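Local coordinates for putative curved DNA-binding protein (Chaetomium thermophilum var. thermophilum DSM 1495, PDB 4IPA) that probably acts in ribosome biogenesis as an Arx1-type factor built on a methionine-aminopeptidase-like fold, and may bind DNA, at residues A[41-46]-A[85-90]; A[210-215]-A[340-345]. All blocks are in the same frame, centred on the assembly; numbering follows the deposited sequence.

Contact 1: A[41-46]-A[85-90]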
loop_
_atom_site.group_PDB
_atom_site.type_symbol
_atom_site.label_atom_id
_atom_site.label_comp_id
_atom_site.label_asym_id
_atom_site.label_seq_id
_atom_site.Cartn_x
_atom_site.Cartn_y
_atom_site.Cartn_z
ATOM N N ALA A 41 0.361 -0.888 14.256
ATOM C CA ALA A 41 0.085 -0.041 15.403
ATOM C C ALA A 41 1.337 0.089 16.263
ATOM O O ALA A 41 1.671 1.188 16.708
ATOM C CB ALA A 41 -1.073 -0.586 16.219
ATOM N N GLU A 42 2.032 -1.030 16.464
ATOM C CA GLU A 42 3.276 -1.032 17.228
ATOM C C GLU A 42 4.357 -0.232 16.534
ATOM O O GLU A 42 5.124 0.457 17.180
ATOM C CB GLU A 42 3.781 -2.456 17.493
ATOM C CG GLU A 42 2.895 -3.285 18.412
ATOM C CD GLU A 42 2.735 -2.676 19.810
ATOM O OE1 GLU A 42 3.427 -1.678 20.130
ATOM O OE2 GLU A 42 1.915 -3.203 20.597
ATOM N N VAL A 43 4.422 -0.326 15.210
ATOM C CA VAL A 43 5.404 0.446 14.458
ATOM C C VAL A 43 5.091 1.946 14.485
ATOM O O VAL A 43 6.004 2.758 14.581
ATOM C CB VAL A 43 5.547 -0.044 12.996
ATOM C CG1 VAL A 43 6.454 0.900 12.196
ATOM C CG2 VAL A 43 6.114 -1.443 12.963
ATOM N N SER A 44 3.808 2.311 14.407
ATOM C CA SER A 44 3.426 3.726 14.414
ATOM C C SER A 44 3.840 4.408 15.725
ATOM O O SER A 44 4.228 5.572 15.731
ATOM C CB SER A 44 1.915 3.914 14.159
ATOM O OG SER A 44 1.499 3.362 12.908
ATOM N N LYS A 45 3.754 3.681 16.834
ATOM C CA LYS A 45 4.171 4.217 18.130
ATOM C C LYS A 45 5.681 4.500 18.186
ATOM O O LYS A 45 6.120 5.372 18.919
ATOM C CB LYS A 45 3.762 3.257 19.254
ATOM C CG LYS A 45 2.270 3.299 19.567
ATOM C CD LYS A 45 1.782 2.042 20.281
ATOM C CE LYS A 45 2.445 1.846 21.637
ATOM N NZ LYS A 45 1.904 0.626 22.319
ATOM N N LEU A 46 6.469 3.759 17.412
ATOM C CA LEU A 46 7.911 3.991 17.378
ATOM C C LEU A 46 8.287 5.211 16.540
ATOM O O LEU A 46 9.411 5.700 16.646
ATOM C CB LEU A 46 8.670 2.754 16.869
ATOM C CG LEU A 46 8.430 1.436 17.625
ATOM C CD1 LEU A 46 9.171 0.265 16.962
ATOM C CD2 LEU A 46 8.829 1.561 19.090
ATOM N N THR A 85 8.565 -4.145 6.613
ATOM C CA THR A 85 8.260 -2.920 7.329
ATOM C C THR A 85 8.983 -1.764 6.652
ATOM O O THR A 85 10.196 -1.799 6.474
ATOM C CB THR A 85 8.758 -2.976 8.779
ATOM O OG1 THR A 85 8.113 -4.045 9.480
ATOM C CG2 THR A 85 8.465 -1.662 9.481
ATOM N N THR A 86 8.249 -0.743 6.244
ATOM C CA THR A 86 8.910 0.394 5.623
ATOM C C THR A 86 8.409 1.670 6.270
ATOM O O THR A 86 7.267 1.747 6.714
ATOM C CB THR A 86 8.662 0.459 4.110
ATOM O OG1 THR A 86 7.252 0.537 3.874
ATOM C CG2 THR A 86 9.260 -0.761 3.406
ATOM N N VAL A 87 9.268 2.675 6.311
ATOM C CA VAL A 87 8.958 3.913 7.001
ATOM C C VAL A 87 9.489 5.043 6.144
ATOM O O VAL A 87 10.692 5.244 6.059
ATOM C CB VAL A 87 9.590 3.914 8.403
ATOM C CG1 VAL A 87 9.436 5.269 9.087
ATOM C CG2 VAL A 87 8.967 2.795 9.251
ATOM N N SER A 88 8.581 5.759 5.484
ATOM C CA SER A 88 8.968 6.683 4.426
ATOM C C SER A 88 8.716 8.140 4.797
ATOM O O SER A 88 7.583 8.522 5.103
ATOM C CB SER A 88 8.238 6.338 3.126
ATOM O OG SER A 88 8.393 4.964 2.834
ATOM N N PRO A 89 9.785 8.958 4.775
ATOM C CA PRO A 89 9.655 10.394 5.064
ATOM C C PRO A 89 8.771 11.147 4.055
ATOM O O PRO A 89 8.227 10.554 3.114
ATOM C CB PRO A 89 11.097 10.912 5.004
ATOM C CG PRO A 89 11.963 9.694 5.259
ATOM C CD PRO A 89 11.187 8.541 4.612
ATOM N N ALA A 90 8.687 12.461 4.262
ATOM C CA ALA A 90 7.706 13.346 3.648
ATOM C C ALA A 90 7.526 13.225 2.142
ATOM O O ALA A 90 6.397 13.036 1.665
ATOM C CB ALA A 90 7.997 14.801 4.035
#
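Val43 and Thr85 hold the closest pair of CA atoms across the two segments, 8.4 Å apart. Segment 41-46 lies on helix 23-46. Segment 85-90 holds the end of strand 79-88 and the start of the loop after it. The contact is helix-on-sheet packing in the pita-bread fold of the M24 peptidase family. Strand 79-88 lies at an edge of a three-stranded antiparallel sheet, next to strand 115-124. No hydrogen bond joins the two segments, so side chains alone hold the contact.

Val43 carries the helix side of the contact. It projects from the helix toward the strand and touches two residues on one face of it. Thr85 and Val87 alternate with Thr86, whose side chain leaves from the other face and bonds through OG1 to the O of Gln119. The methyl CG2 of Thr85 meets Val43 CG2 at 4.2 Å. It lies almost as near to the other Val43 branch, CG1, so it faces both methyls together. This placement follows from the Thr85 torsion (chi1 -61°), which turns CG2 anti to the backbone N. The hydroxyl OG1 is hydrogen-bonded to Asp61 OD1 of helix 53-69. Thr85 thus offers carbon to one helix and oxygen to another.

Ile56 of helix 53-69 and Ile118 of strand 115-124 also pack on Val43, which makes the patch part of a buried apolar layer. On the outer side of the helix, Lys45 NZ pairs with Glu42 OE1 at 3.5 Å in a salt bridge one turn apart. Val43 CG1 makes the second apolar contact, with Val87 CG2 at 4.3 Å.

Contact 2: A[210-215]-A[340-345]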
loop_
_atom_site.group_PDB
_atom_site.type_symbol
_atom_site.label_atom_id
_atom_site.label_comp_id
_atom_site.label_asym_id
_atom_site.label_seq_id
_atom_site.Cartn_x
_atom_site.Cartn_y
_atom_site.Cartn_z
ATOM N N ASN A 210 -2.717 17.052 -5.563
ATOM C CA ASN A 210 -2.756 16.239 -6.769
ATOM C C ASN A 210 -2.606 14.745 -6.473
ATOM O O ASN A 210 -1.897 14.349 -5.535
ATOM C CB ASN A 210 -1.684 16.696 -7.754
ATOM C CG ASN A 210 -2.033 18.005 -8.419
ATOM O OD1 ASN A 210 -2.945 18.056 -9.233
ATOM N ND2 ASN A 210 -1.295 19.069 -8.093
ATOM N N ILE A 211 -3.261 13.920 -7.282
ATOM C CA ILE A 211 -3.102 12.473 -7.173
ATOM C C ILE A 211 -1.700 12.114 -7.623
ATOM O O ILE A 211 -1.221 12.629 -8.632
ATOM C CB ILE A 211 -4.121 11.707 -8.069
ATOM C CG1 ILE A 211 -5.550 11.958 -7.593
ATOM C CG2 ILE A 211 -3.835 10.200 -8.052
ATOM C CD1 ILE A 211 -5.791 11.457 -6.225
ATOM N N ILE A 212 -1.043 11.211 -6.902
ATOM C CA ILE A 212 0.259 10.733 -7.357
ATOM C C ILE A 212 0.186 9.856 -8.623
ATOM O O ILE A 212 -0.431 8.785 -8.648
ATOM C CB ILE A 212 1.010 10.007 -6.255
ATOM C CG1 ILE A 212 1.187 10.931 -5.043
ATOM C CG2 ILE A 212 2.348 9.517 -6.775
ATOM C CD1 ILE A 212 1.691 10.174 -3.809
ATOM N N GLU A 213 0.816 10.336 -9.682
ATOM C CA GLU A 213 0.822 9.637 -10.956
ATOM C C GLU A 213 1.064 8.128 -10.845
ATOM O O GLU A 213 2.029 7.697 -10.218
ATOM C CB GLU A 213 1.904 10.230 -11.845
ATOM C CG GLU A 213 1.440 11.359 -12.711
ATOM C CD GLU A 213 2.350 11.544 -13.919
ATOM O OE1 GLU A 213 3.551 11.155 -13.841
ATOM O OE2 GLU A 213 1.859 12.063 -14.948
ATOM N N SER A 214 0.176 7.345 -11.458
ATOM C CA SER A 214 0.355 5.904 -11.609
ATOM C C SER A 214 0.248 5.133 -10.307
ATOM O O SER A 214 0.762 4.020 -10.202
ATOM C CB SER A 214 1.683 5.570 -12.308
ATOM O OG SER A 214 1.688 6.037 -13.651
ATOM N N THR A 215 -0.407 5.724 -9.314
ATOM C CA THR A 215 -0.739 4.999 -8.095
ATOM C C THR A 215 -1.626 3.814 -8.457
ATOM O O THR A 215 -2.680 3.984 -9.038
ATOM C CB THR A 215 -1.446 5.922 -7.093
ATOM O OG1 THR A 215 -0.507 6.909 -6.655
ATOM C CG2 THR A 215 -1.964 5.139 -5.893
ATOM N N ALA A 340 7.839 17.848 -2.656
ATOM C CA ALA A 340 6.743 18.171 -1.760
ATOM C C ALA A 340 6.293 16.931 -0.979
ATOM O O ALA A 340 6.517 15.803 -1.404
ATOM C CB ALA A 340 5.598 18.723 -2.561
ATOM N N PRO A 341 5.663 17.138 0.178
ATOM C CA PRO A 341 5.152 16.034 0.994
ATOM C C PRO A 341 4.064 15.240 0.290
ATOM O O PRO A 341 3.289 15.801 -0.488
ATOM C CB PRO A 341 4.555 16.752 2.207
ATOM C CG PRO A 341 5.364 18.005 2.307
ATOM C CD PRO A 341 5.552 18.426 0.874
ATOM N N VAL A 342 4.023 13.941 0.561
ATOM C CA VAL A 342 3.001 13.070 0.014
ATOM C C VAL A 342 2.316 12.294 1.121
ATOM O O VAL A 342 2.872 12.108 2.205
ATOM C CB VAL A 342 3.562 12.076 -1.025
ATOM C CG1 VAL A 342 4.305 12.827 -2.125
ATOM C CG2 VAL A 342 4.451 11.032 -0.348
ATOM N N CYS A 343 1.095 11.860 0.833
ATOM C CA CYS A 343 0.297 11.093 1.762
ATOM C C CYS A 343 -0.229 9.851 1.033
ATOM O O CYS A 343 -0.625 9.942 -0.121
ATOM C CB CYS A 343 -0.844 11.977 2.263
ATOM S SG CYS A 343 -1.915 11.235 3.492
ATOM N N ARG A 344 -0.208 8.692 1.692
ATOM C CA ARG A 344 -0.647 7.437 1.055
ATOM C C ARG A 344 -1.468 6.558 1.997
ATOM O O ARG A 344 -1.221 6.494 3.212
ATOM C CB ARG A 344 0.549 6.616 0.525
ATOM C CG ARG A 344 1.451 7.357 -0.472
ATOM C CD ARG A 344 2.426 6.405 -1.203
ATOM N NE ARG A 344 3.317 5.722 -0.273
ATOM C CZ ARG A 344 3.203 4.440 0.078
ATOM N NH1 ARG A 344 2.241 3.673 -0.439
ATOM N NH2 ARG A 344 4.065 3.923 0.937
ATOM N N LEU A 345 -2.463 5.894 1.435
ATOM C CA LEU A 345 -3.177 4.854 2.161
ATOM C C LEU A 345 -3.243 3.602 1.307
ATOM O O LEU A 345 -3.312 3.671 0.082
ATOM C CB LEU A 345 -4.589 5.310 2.497
ATOM C CG LEU A 345 -4.691 6.503 3.450
ATOM C CD1 LEU A 345 -6.080 7.158 3.333
ATOM C CD2 LEU A 345 -4.392 6.058 4.876
#
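Apolar packing between Ile212 and Val342 carries this contact. It lies in the five-stranded antiparallel sheet of the pita-bread fold. Strands 210-220 and 342-352 are not neighbours there; strand 250-258 runs between them, and the CA atoms of Ile212 and Val342 are 8.2 Å apart. Ile212 and the turn it begins lie at the break in strand 210-220. Both side chains point into the gap between the segments. Ile212 reaches across it with CG1 anti to its carbonyl carbon and an extended outer torsion (chi2 169°). Its terminal methyl CD1 comes to 3.9 Å from Val342 CB and 4.1 Å from Val342 CG1. The two side chains cross at about a right angle. Ile212 CD1 also lies 4.4 Å from Arg344 CG, so it meets the aliphatic part of that arginine. Ile93, from a loop, packs on Ile212 as well.

Arg344 NH1 forms a salt bridge with Glu254 OE2 on the intervening strand.

Hydrogen bonds shape segment 210-215 rather than link it to 340-345. Ile212 to Thr215 form a type II beta turn, with Ser214 at a positive phi (69°). Ile212 O accepts two bonds from Thr215, both from the same face of the carbonyl plane. Thr215 N lies 3.1 Å from Ile212 O. Thr215 OG1 lies 2.7 Å from Ile212 O, tilted 31° from the carbonyl plane.

Contact 1 closes before contact 2 opens along the chain, and their centres are 18 Å apart. They belong to different sheets. Contact 1 sets helix 23-46 on the three-stranded sheet, while contact 2 bridges two strands of the five-stranded sheet, across strand 250-258. One place where the two sheets meet is between segments 85-90 and 340-345. Ala90 O lies 2.8 Å from Val342 N, a probable backbone hydrogen bond. Lys117 NZ of strand 115-124 hydrogen-bonds there to the O atoms of Pro89, Ala90 and Val342. Arg344 O also bonds to Thr134 OG1 of strand 127-136. Strand 342-352 thereby joins the two parts of the pita-bread core.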